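Local coordinates for protein 2-hydroxyisobutyryl-CoA mutase large subunit (Aquincola tertiaricarbonis, PDB 4R3U) that catalyses, together with a small cobalamin-binding subunit, the interconversion of 2-hydroxyisobutyryl-CoA and (S)-3-hydroxybutyryl-CoA, at residues 107-118 and 163-173; 13-21 and 63-71. All coordinates share one frame; numbering follows the deposited sequence.

Interaction 1: residues 107-118 and 163-173; sequences GEDTNKRFKYLI and ALLADIDLEKI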
loop_
_atom_site.group_PDB
_atom_site.type_symbol
_atom_site.label_atom_id
_atom_site.label_comp_id
_atom_site.label_asym_id
_atom_site.label_seq_id
_atom_site.Cartn_x
_atom_site.Cartn_y
_atom_site.Cartn_z
ATOM N N GLY A 107 27.940 -18.714 -7.019
ATOM C CA GLY A 107 26.859 -19.046 -7.937
ATOM C C GLY A 107 25.798 -19.925 -7.312
ATOM O O GLY A 107 24.604 -19.603 -7.386
ATOM N N GLU A 108 26.247 -21.004 -6.624
ATOM C CA GLU A 108 25.432 -21.992 -5.888
ATOM C C GLU A 108 24.541 -21.349 -4.859
ATOM O O GLU A 108 23.389 -21.754 -4.723
ATOM C CB GLU A 108 26.333 -23.000 -5.164
ATOM C CG GLU A 108 27.178 -23.851 -6.088
ATOM C CD GLU A 108 28.599 -23.368 -6.270
ATOM O OE1 GLU A 108 28.829 -22.141 -6.188
ATOM O OE2 GLU A 108 29.490 -24.222 -6.475
ATOM N N ASP A 109 25.074 -20.346 -4.120
ATOM C CA ASP A 109 24.352 -19.617 -3.091
ATOM C C ASP A 109 23.163 -18.823 -3.674
ATOM O O ASP A 109 22.023 -18.988 -3.218
ATOM C CB ASP A 109 25.316 -18.738 -2.261
ATOM C CG ASP A 109 26.432 -19.522 -1.581
ATOM O OD1 ASP A 109 26.171 -20.664 -1.131
ATOM O OD2 ASP A 109 27.565 -18.994 -1.493
ATOM N N THR A 110 23.430 -18.004 -4.701
ATOM C CA THR A 110 22.429 -17.190 -5.421
ATOM C C THR A 110 21.446 -18.091 -6.194
ATOM O O THR A 110 20.273 -17.738 -6.307
ATOM C CB THR A 110 23.143 -16.128 -6.301
ATOM O OG1 THR A 110 23.947 -15.330 -5.443
ATOM C CG2 THR A 110 22.180 -15.223 -7.030
ATOM N N ASN A 111 21.917 -19.257 -6.704
ATOM C CA ASN A 111 21.066 -20.227 -7.406
ATOM C C ASN A 111 19.956 -20.759 -6.475
ATOM O O ASN A 111 18.824 -20.924 -6.919
ATOM C CB ASN A 111 21.904 -21.391 -7.949
ATOM C CG ASN A 111 21.111 -22.460 -8.637
ATOM O OD1 ASN A 111 20.839 -23.511 -8.060
ATOM N ND2 ASN A 111 20.717 -22.213 -9.881
ATOM N N LYS A 112 20.289 -21.017 -5.187
ATOM C CA LYS A 112 19.363 -21.474 -4.151
ATOM C C LYS A 112 18.260 -20.394 -3.949
ATOM O O LYS A 112 17.065 -20.732 -3.922
ATOM C CB LYS A 112 20.137 -21.779 -2.843
ATOM C CG LYS A 112 19.270 -22.305 -1.678
ATOM C CD LYS A 112 19.935 -22.125 -0.310
ATOM C CE LYS A 112 19.376 -20.980 0.541
ATOM N NZ LYS A 112 20.143 -19.702 0.417
ATOM N N ARG A 113 18.666 -19.100 -3.860
ATOM C CA ARG A 113 17.742 -17.954 -3.749
ATOM C C ARG A 113 16.858 -17.801 -5.006
ATOM O O ARG A 113 15.674 -17.526 -4.848
ATOM C CB ARG A 113 18.490 -16.640 -3.442
ATOM C CG ARG A 113 17.588 -15.427 -3.143
ATOM C CD ARG A 113 16.673 -15.592 -1.930
ATOM N NE ARG A 113 17.446 -15.509 -0.700
ATOM C CZ ARG A 113 17.614 -14.392 -0.009
ATOM N NH1 ARG A 113 18.371 -14.387 1.069
ATOM N NH2 ARG A 113 17.094 -13.250 -0.441
ATOM N N PHE A 114 17.409 -18.009 -6.246
ATOM C CA PHE A 114 16.608 -17.982 -7.490
ATOM C C PHE A 114 15.439 -18.944 -7.355
ATOM O O PHE A 114 14.291 -18.567 -7.587
ATOM C CB PHE A 114 17.430 -18.379 -8.736
ATOM C CG PHE A 114 18.418 -17.357 -9.240
ATOM C CD1 PHE A 114 18.347 -16.024 -8.828
ATOM C CD2 PHE A 114 19.441 -17.726 -10.111
ATOM C CE1 PHE A 114 19.273 -15.081 -9.297
ATOM C CE2 PHE A 114 20.330 -16.773 -10.613
ATOM C CZ PHE A 114 20.252 -15.460 -10.187
ATOM N N LYS A 115 15.752 -20.182 -6.952
ATOM C CA LYS A 115 14.801 -21.291 -6.770
ATOM C C LYS A 115 13.750 -20.974 -5.724
ATOM O O LYS A 115 12.566 -21.190 -5.990
ATOM C CB LYS A 115 15.536 -22.615 -6.534
ATOM C CG LYS A 115 16.357 -23.003 -7.762
ATOM C CD LYS A 115 17.293 -24.162 -7.538
ATOM C CE LYS A 115 17.824 -24.688 -8.850
ATOM N NZ LYS A 115 19.049 -25.514 -8.646
ATOM N N TYR A 116 14.158 -20.370 -4.585
ATOM C CA TYR A 116 13.243 -19.922 -3.538
ATOM C C TYR A 116 12.262 -18.873 -4.095
ATOM O O TYR A 116 11.042 -18.975 -3.884
ATOM C CB TYR A 116 14.017 -19.315 -2.356
ATOM C CG TYR A 116 13.103 -18.675 -1.346
ATOM C CD1 TYR A 116 12.420 -19.447 -0.406
ATOM C CD2 TYR A 116 12.848 -17.301 -1.377
ATOM C CE1 TYR A 116 11.537 -18.864 0.506
ATOM C CE2 TYR A 116 11.946 -16.713 -0.489
ATOM C CZ TYR A 116 11.311 -17.497 0.465
ATOM O OH TYR A 116 10.458 -16.928 1.372
ATOM N N LEU A 117 12.820 -17.834 -4.761
ATOM C CA LEU A 117 12.088 -16.716 -5.366
ATOM C C LEU A 117 11.108 -17.207 -6.415
ATOM O O LEU A 117 9.969 -16.739 -6.436
ATOM C CB LEU A 117 13.074 -15.669 -5.954
ATOM C CG LEU A 117 13.942 -14.898 -4.949
ATOM C CD1 LEU A 117 14.984 -14.092 -5.651
ATOM C CD2 LEU A 117 13.089 -14.021 -4.025
ATOM N N ILE A 118 11.528 -18.177 -7.262
ATOM C CA ILE A 118 10.650 -18.821 -8.253
ATOM C C ILE A 118 9.500 -19.574 -7.553
ATOM O O ILE A 118 8.346 -19.405 -7.925
ATOM C CB ILE A 118 11.461 -19.682 -9.278
ATOM C CG1 ILE A 118 12.313 -18.726 -10.174
ATOM C CG2 ILE A 118 10.534 -20.595 -10.125
ATOM C CD1 ILE A 118 13.440 -19.337 -10.983
ATOM N N ALA A 163 27.168 -22.656 -12.202
ATOM C CA ALA A 163 26.727 -22.838 -10.804
ATOM C C ALA A 163 25.554 -21.931 -10.522
ATOM O O ALA A 163 24.579 -22.387 -9.929
ATOM C CB ALA A 163 27.859 -22.536 -9.831
ATOM N N LEU A 164 25.627 -20.670 -11.000
ATOM C CA LEU A 164 24.598 -19.641 -10.858
ATOM C C LEU A 164 23.257 -20.013 -11.471
ATOM O O LEU A 164 22.222 -19.752 -10.870
ATOM C CB LEU A 164 25.087 -18.297 -11.454
ATOM C CG LEU A 164 24.091 -17.109 -11.416
ATOM C CD1 LEU A 164 24.013 -16.516 -10.043
ATOM C CD2 LEU A 164 24.463 -16.049 -12.410
ATOM N N LEU A 165 23.283 -20.529 -12.684
ATOM C CA LEU A 165 22.108 -20.855 -13.481
ATOM C C LEU A 165 21.839 -22.364 -13.579
ATOM O O LEU A 165 21.115 -22.806 -14.468
ATOM C CB LEU A 165 22.230 -20.183 -14.880
ATOM C CG LEU A 165 22.168 -18.637 -14.877
ATOM C CD1 LEU A 165 22.687 -18.056 -16.163
ATOM C CD2 LEU A 165 20.734 -18.122 -14.572
ATOM N N ALA A 166 22.371 -23.138 -12.617
ATOM C CA ALA A 166 22.176 -24.581 -12.540
ATOM C C ALA A 166 20.693 -24.886 -12.410
ATOM O O ALA A 166 19.996 -24.215 -11.648
ATOM C CB ALA A 166 22.940 -25.154 -11.354
ATOM N N ASP A 167 20.207 -25.866 -13.196
ATOM C CA ASP A 167 18.805 -26.313 -13.223
ATOM C C ASP A 167 17.800 -25.196 -13.616
ATOM O O ASP A 167 16.622 -25.281 -13.272
ATOM C CB ASP A 167 18.395 -27.017 -11.896
ATOM C CG ASP A 167 19.475 -27.889 -11.274
ATOM O OD1 ASP A 167 19.813 -28.950 -11.873
ATOM O OD2 ASP A 167 20.006 -27.499 -10.214
ATOM N N ILE A 168 18.265 -24.167 -14.354
ATOM C CA ILE A 168 17.420 -23.052 -14.788
ATOM C C ILE A 168 17.271 -23.110 -16.284
ATOM O O ILE A 168 18.280 -23.017 -16.979
ATOM C CB ILE A 168 17.988 -21.660 -14.311
ATOM C CG1 ILE A 168 18.228 -21.582 -12.757
ATOM C CG2 ILE A 168 17.142 -20.493 -14.856
ATOM C CD1 ILE A 168 16.991 -21.425 -11.814
ATOM N N ASP A 169 16.032 -23.265 -16.792
ATOM C CA ASP A 169 15.810 -23.371 -18.260
ATOM C C ASP A 169 15.824 -21.982 -18.838
ATOM O O ASP A 169 14.816 -21.295 -18.759
ATOM C CB ASP A 169 14.484 -24.090 -18.597
ATOM C CG ASP A 169 14.352 -24.539 -20.031
ATOM O OD1 ASP A 169 14.902 -23.859 -20.922
ATOM O OD2 ASP A 169 13.708 -25.581 -20.266
ATOM N N LEU A 170 16.960 -21.566 -19.408
ATOM C CA LEU A 170 17.154 -20.210 -19.929
ATOM C C LEU A 170 16.237 -19.804 -21.073
ATOM O O LEU A 170 16.011 -18.589 -21.268
ATOM C CB LEU A 170 18.641 -19.873 -20.214
ATOM C CG LEU A 170 19.671 -20.257 -19.152
ATOM C CD1 LEU A 170 21.076 -20.144 -19.705
ATOM C CD2 LEU A 170 19.488 -19.490 -17.888
ATOM N N GLU A 171 15.689 -20.813 -21.796
ATOM C CA GLU A 171 14.723 -20.632 -22.877
ATOM C C GLU A 171 13.281 -20.463 -22.358
ATOM O O GLU A 171 12.429 -19.981 -23.097
ATOM C CB GLU A 171 14.752 -21.817 -23.810
ATOM C CG GLU A 171 15.886 -21.823 -24.804
ATOM C CD GLU A 171 15.871 -23.123 -25.572
ATOM O OE1 GLU A 171 15.274 -24.100 -25.062
ATOM O OE2 GLU A 171 16.441 -23.166 -26.688
ATOM N N LYS A 172 13.010 -20.854 -21.100
ATOM C CA LYS A 172 11.694 -20.772 -20.466
ATOM C C LYS A 172 11.501 -19.655 -19.407
ATOM O O LYS A 172 10.371 -19.380 -19.011
ATOM C CB LYS A 172 11.275 -22.154 -19.977
ATOM C CG LYS A 172 10.864 -23.031 -21.168
ATOM C CD LYS A 172 10.891 -24.513 -20.933
ATOM C CE LYS A 172 11.081 -25.218 -22.266
ATOM N NZ LYS A 172 12.498 -25.208 -22.759
ATOM N N ILE A 173 12.585 -19.005 -18.980
ATOM C CA ILE A 173 12.535 -17.870 -18.040
ATOM C C ILE A 173 13.547 -16.797 -18.469
ATOM O O ILE A 173 14.648 -17.153 -18.911
ATOM C CB ILE A 173 12.697 -18.298 -16.527
ATOM C CG1 ILE A 173 12.276 -17.159 -15.552
ATOM C CG2 ILE A 173 14.099 -18.844 -16.190
ATOM C CD1 ILE A 173 11.993 -17.583 -14.055
#
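Gly107 opens helix 107-119 with its CA only 3.7 Å from the CA of Leu164, the last residue of helix 158-164, and from there the backbones part until the CA atoms of Ile118 and Ile173 are 10.0 Å apart. Glycine suits the near end, since a CB would run into Leu164 N and the methyl of Ala163. Beyond Leu164 the chain leaves the helix in a type II turn, Leu165 to Ile168, and Asn111 holds this exit. A chi1 of 178° swings CG of Asn111 away from its own backbone N and carries the amide to the turn, where ND2 donates twice: to Leu164 O at 3.0 Å, from above the carbonyl plane, and to Ala166 O at 2.8 Å, on a lone pair in the plane of that second carbonyl. Its OD1 is taken by Lys115 NZ, one turn further along the same helix, which fixes which end of the amide faces the backbone. The extended Lys115 also makes a salt bridge, NZ lying 2.7 Å from Asp167 OD2 on the anti lone pair of that oxygen. Lysine thus ties the helix to the outer corner of the turn, while its charge meets a carboxylate near solvent. On the inner side Phe114 crosses Leu164 obliquely, Phe114 CE2 lying 3.7 Å from Leu164 CD1, and Ile118 and Ile173 meet tip to tip through their CD1 atoms at 3.8 Å. At the outer margin the Glu108 carboxylate lies against the Ala163 methyl and is paired with Arg508. Phe114, Ile118 and Ile168 also touch Ile125 of strand 125-128. This is a beta-alpha-beta crossover of the TIM barrel: helix 107-119 joins parallel strands 97-102 and 125-128 and packs outside them, against the connection that leads into strand 175-178.

Interaction 2: residues 13-21 and 63-71; sequences TWLEPQIKS and AADIADTPL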
loop_
_atom_site.group_PDB
_atom_site.type_symbol
_atom_site.label_atom_id
_atom_site.label_comp_id
_atom_site.label_asym_id
_atom_site.label_seq_id
_atom_site.Cartn_x
_atom_site.Cartn_y
_atom_site.Cartn_z
ATOM N N THR A 13 -7.663 21.202 -30.792
ATOM C CA THR A 13 -8.505 21.511 -29.628
ATOM C C THR A 13 -9.687 20.553 -29.495
ATOM O O THR A 13 -10.442 20.368 -30.454
ATOM C CB THR A 13 -8.934 23.000 -29.554
ATOM O OG1 THR A 13 -10.019 23.252 -30.442
ATOM C CG2 THR A 13 -7.778 23.976 -29.791
ATOM N N TRP A 14 -9.844 19.958 -28.295
ATOM C CA TRP A 14 -10.898 18.988 -27.984
ATOM C C TRP A 14 -11.968 19.572 -27.086
ATOM O O TRP A 14 -13.115 19.117 -27.121
ATOM C CB TRP A 14 -10.287 17.732 -27.342
ATOM C CG TRP A 14 -9.428 18.009 -26.148
ATOM C CD1 TRP A 14 -8.103 18.344 -26.147
ATOM C CD2 TRP A 14 -9.843 18.002 -24.774
ATOM N NE1 TRP A 14 -7.670 18.562 -24.859
ATOM C CE2 TRP A 14 -8.712 18.341 -23.992
ATOM C CE3 TRP A 14 -11.072 17.761 -24.125
ATOM C CZ2 TRP A 14 -8.770 18.445 -22.596
ATOM C CZ3 TRP A 14 -11.119 17.840 -22.740
ATOM C CH2 TRP A 14 -9.981 18.184 -21.992
ATOM N N LEU A 15 -11.580 20.561 -26.265
ATOM C CA LEU A 15 -12.469 21.236 -25.333
ATOM C C LEU A 15 -13.151 22.439 -26.001
ATOM O O LEU A 15 -12.465 23.339 -26.509
ATOM C CB LEU A 15 -11.709 21.649 -24.045
ATOM C CG LEU A 15 -12.570 22.015 -22.819
ATOM C CD1 LEU A 15 -13.363 20.805 -22.300
ATOM C CD2 LEU A 15 -11.718 22.608 -21.715
ATOM N N GLU A 16 -14.507 22.427 -26.027
ATOM C CA GLU A 16 -15.340 23.495 -26.592
ATOM C C GLU A 16 -14.984 24.801 -25.865
ATOM O O GLU A 16 -15.042 24.830 -24.628
ATOM C CB GLU A 16 -16.819 23.177 -26.415
ATOM C CG GLU A 16 -17.295 22.028 -27.280
ATOM C CD GLU A 16 -18.797 21.832 -27.282
ATOM O OE1 GLU A 16 -19.240 20.661 -27.229
ATOM O OE2 GLU A 16 -19.535 22.843 -27.350
ATOM N N PRO A 17 -14.512 25.855 -26.584
ATOM C CA PRO A 17 -14.107 27.096 -25.890
ATOM C C PRO A 17 -15.201 27.763 -25.048
ATOM O O PRO A 17 -14.870 28.481 -24.104
ATOM C CB PRO A 17 -13.580 27.988 -27.018
ATOM C CG PRO A 17 -13.302 27.054 -28.153
ATOM C CD PRO A 17 -14.336 25.987 -28.043
ATOM N N GLN A 18 -16.495 27.500 -25.357
ATOM C CA GLN A 18 -17.627 28.014 -24.588
ATOM C C GLN A 18 -17.654 27.345 -23.190
ATOM O O GLN A 18 -18.048 27.986 -22.217
ATOM C CB GLN A 18 -18.943 27.795 -25.344
ATOM C CG GLN A 18 -20.018 28.815 -24.970
ATOM C CD GLN A 18 -21.361 28.535 -25.604
ATOM O OE1 GLN A 18 -21.889 29.348 -26.372
ATOM N NE2 GLN A 18 -21.965 27.396 -25.270
ATOM N N ILE A 19 -17.198 26.068 -23.105
ATOM C CA ILE A 19 -17.061 25.288 -21.870
ATOM C C ILE A 19 -15.751 25.649 -21.118
ATOM O O ILE A 19 -15.800 25.797 -19.892
ATOM C CB ILE A 19 -17.221 23.760 -22.126
ATOM C CG1 ILE A 19 -18.481 23.426 -22.990
ATOM C CG2 ILE A 19 -17.186 22.946 -20.816
ATOM C CD1 ILE A 19 -19.876 23.607 -22.332
ATOM N N LYS A 20 -14.598 25.816 -21.844
ATOM C CA LYS A 20 -13.306 26.208 -21.248
ATOM C C LYS A 20 -13.437 27.539 -20.502
ATOM O O LYS A 20 -12.866 27.697 -19.419
ATOM C CB LYS A 20 -12.183 26.311 -22.303
ATOM C CG LYS A 20 -10.773 26.414 -21.675
ATOM C CD LYS A 20 -9.642 26.686 -22.675
ATOM C CE LYS A 20 -8.360 27.052 -21.956
ATOM N NZ LYS A 20 -7.220 27.276 -22.888
ATOM N N SER A 21 -14.201 28.482 -21.098
ATOM C CA SER A 21 -14.488 29.808 -20.563
ATOM C C SER A 21 -15.303 29.675 -19.307
ATOM O O SER A 21 -14.958 30.299 -18.304
ATOM C CB SER A 21 -15.245 30.650 -21.590
ATOM O OG SER A 21 -14.401 30.968 -22.687
ATOM N N ALA A 63 -10.777 20.372 -16.570
ATOM C CA ALA A 63 -10.527 20.072 -17.984
ATOM C C ALA A 63 -9.818 21.222 -18.687
ATOM O O ALA A 63 -9.101 20.977 -19.660
ATOM C CB ALA A 63 -11.829 19.757 -18.687
ATOM N N ALA A 64 -9.994 22.472 -18.166
ATOM C CA ALA A 64 -9.390 23.692 -18.696
ATOM C C ALA A 64 -7.852 23.624 -18.662
ATOM O O ALA A 64 -7.182 24.068 -19.607
ATOM C CB ALA A 64 -9.900 24.909 -17.933
ATOM N N ASP A 65 -7.312 23.028 -17.591
ATOM C CA ASP A 65 -5.872 22.862 -17.346
ATOM C C ASP A 65 -5.189 21.968 -18.368
ATOM O O ASP A 65 -3.983 22.079 -18.534
ATOM C CB ASP A 65 -5.622 22.323 -15.924
ATOM C CG ASP A 65 -6.165 23.207 -14.827
ATOM O OD1 ASP A 65 -5.787 24.402 -14.779
ATOM O OD2 ASP A 65 -6.977 22.717 -14.025
ATOM N N ILE A 66 -5.944 21.077 -19.027
ATOM C CA ILE A 66 -5.398 20.138 -20.011
ATOM C C ILE A 66 -5.842 20.389 -21.457
ATOM O O ILE A 66 -5.442 19.645 -22.352
ATOM C CB ILE A 66 -5.527 18.651 -19.554
ATOM C CG1 ILE A 66 -6.995 18.210 -19.338
ATOM C CG2 ILE A 66 -4.665 18.392 -18.324
ATOM C CD1 ILE A 66 -7.222 16.724 -19.585
ATOM N N ALA A 67 -6.650 21.439 -21.678
ATOM C CA ALA A 67 -7.195 21.847 -22.981
ATOM C C ALA A 67 -6.111 22.092 -24.037
ATOM O O ALA A 67 -6.356 21.847 -25.217
ATOM C CB ALA A 67 -8.057 23.095 -22.822
ATOM N N ASP A 68 -4.912 22.540 -23.613
ATOM C CA ASP A 68 -3.804 22.799 -24.520
ATOM C C ASP A 68 -3.031 21.538 -24.924
ATOM O O ASP A 68 -2.268 21.588 -25.882
ATOM C CB ASP A 68 -2.918 23.958 -24.019
ATOM C CG ASP A 68 -3.657 25.302 -23.868
ATOM O OD1 ASP A 68 -4.660 25.534 -24.603
ATOM O OD2 ASP A 68 -3.223 26.128 -23.035
ATOM N N THR A 69 -3.277 20.394 -24.247
ATOM C CA THR A 69 -2.686 19.107 -24.615
ATOM C C THR A 69 -3.676 18.414 -25.571
ATOM O O THR A 69 -4.804 18.104 -25.162
ATOM C CB THR A 69 -2.405 18.217 -23.392
ATOM O OG1 THR A 69 -1.534 18.884 -22.487
ATOM C CG2 THR A 69 -1.806 16.885 -23.776
ATOM N N PRO A 70 -3.290 18.159 -26.844
ATOM C CA PRO A 70 -4.218 17.471 -27.757
ATOM C C PRO A 70 -4.446 16.034 -27.289
ATOM O O PRO A 70 -3.544 15.432 -26.694
ATOM C CB PRO A 70 -3.485 17.512 -29.107
ATOM C CG PRO A 70 -2.064 17.640 -28.770
ATOM C CD PRO A 70 -2.006 18.454 -27.511
ATOM N N LEU A 71 -5.647 15.487 -27.570
ATOM C CA LEU A 71 -6.006 14.126 -27.200
ATOM C C LEU A 71 -5.153 13.057 -27.862
ATOM O O LEU A 71 -5.031 11.973 -27.299
ATOM C CB LEU A 71 -7.498 13.880 -27.376
ATOM C CG LEU A 71 -8.425 14.630 -26.415
ATOM C CD1 LEU A 71 -9.837 14.158 -26.588
ATOM C CD2 LEU A 71 -7.979 14.471 -24.949
#
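An N-terminal arm docked on a turn forms this contact: Trp14, just ahead of helix 17-32, lies against residues 63-71, whose Ile66 to Thr69 make a type I turn. With CG between the backbone N and the carbonyl carbon (chi1 54°), the indole is turned onto residues 63-71. Its NE1 donates to Thr69 O, the closing residue of that turn, at 2.9 Å; the bond is bent (132° at the hydrogen) and the oxygen sits somewhat off the ring plane. Tryptophan suits the site because it joins this polar edge to two broad apolar faces. Leu71 presses CG over one face, 3.8 Å from the centre of the five-membered ring, in a CH-pi contact, while CB of Leu15 lies over the opposite face. The far rim reaches Ile66, with Trp14 CZ2 3.7 Å from Ile66 CG1. With the indole cut back to an alanine here, Thr69 O would probably lose this donor and a gap open between Leu71, Ile66 and Leu15. Beside the indole, Leu15 sets CD2 3.9 Å from the small CB of Ala67. The same methyl meets CD of Lys20, whose fully extended chain runs past it to a salt bridge, Lys20 NZ to Asp68 OD1 at 3.5 Å. Helix 420-442 touches Ala63 and Ile66, and its Thr427 hydroxyl is hydrogen-bonded to that of Thr69; Leu23 of helix 17-32 packs on Leu15, Ala63 and Ala64, and Trp14 of the second large subunit meets Trp14.

How the interactions relate
Interactions 1 and 2 follow one another along the chain, with 13-21 and 63-71 joined before 107-118 begins, yet they lie on opposite sides of its centre. Their centres are 53 Å apart and their nearest atoms about 35 Å, so neither touches the other. Interaction 1 lies in the barrel wall near the substrate and cofactor sites: the side chain of Thr110 is about 7 Å from the bound 5'-deoxyadenosine and about 8 Å from that of Asp128, while the side chain of Ile173 is about 6 Å from that of Arg99, which binds the substrate. Interaction 2 is remote from these sites and instead belongs to the meeting of the two large subunits.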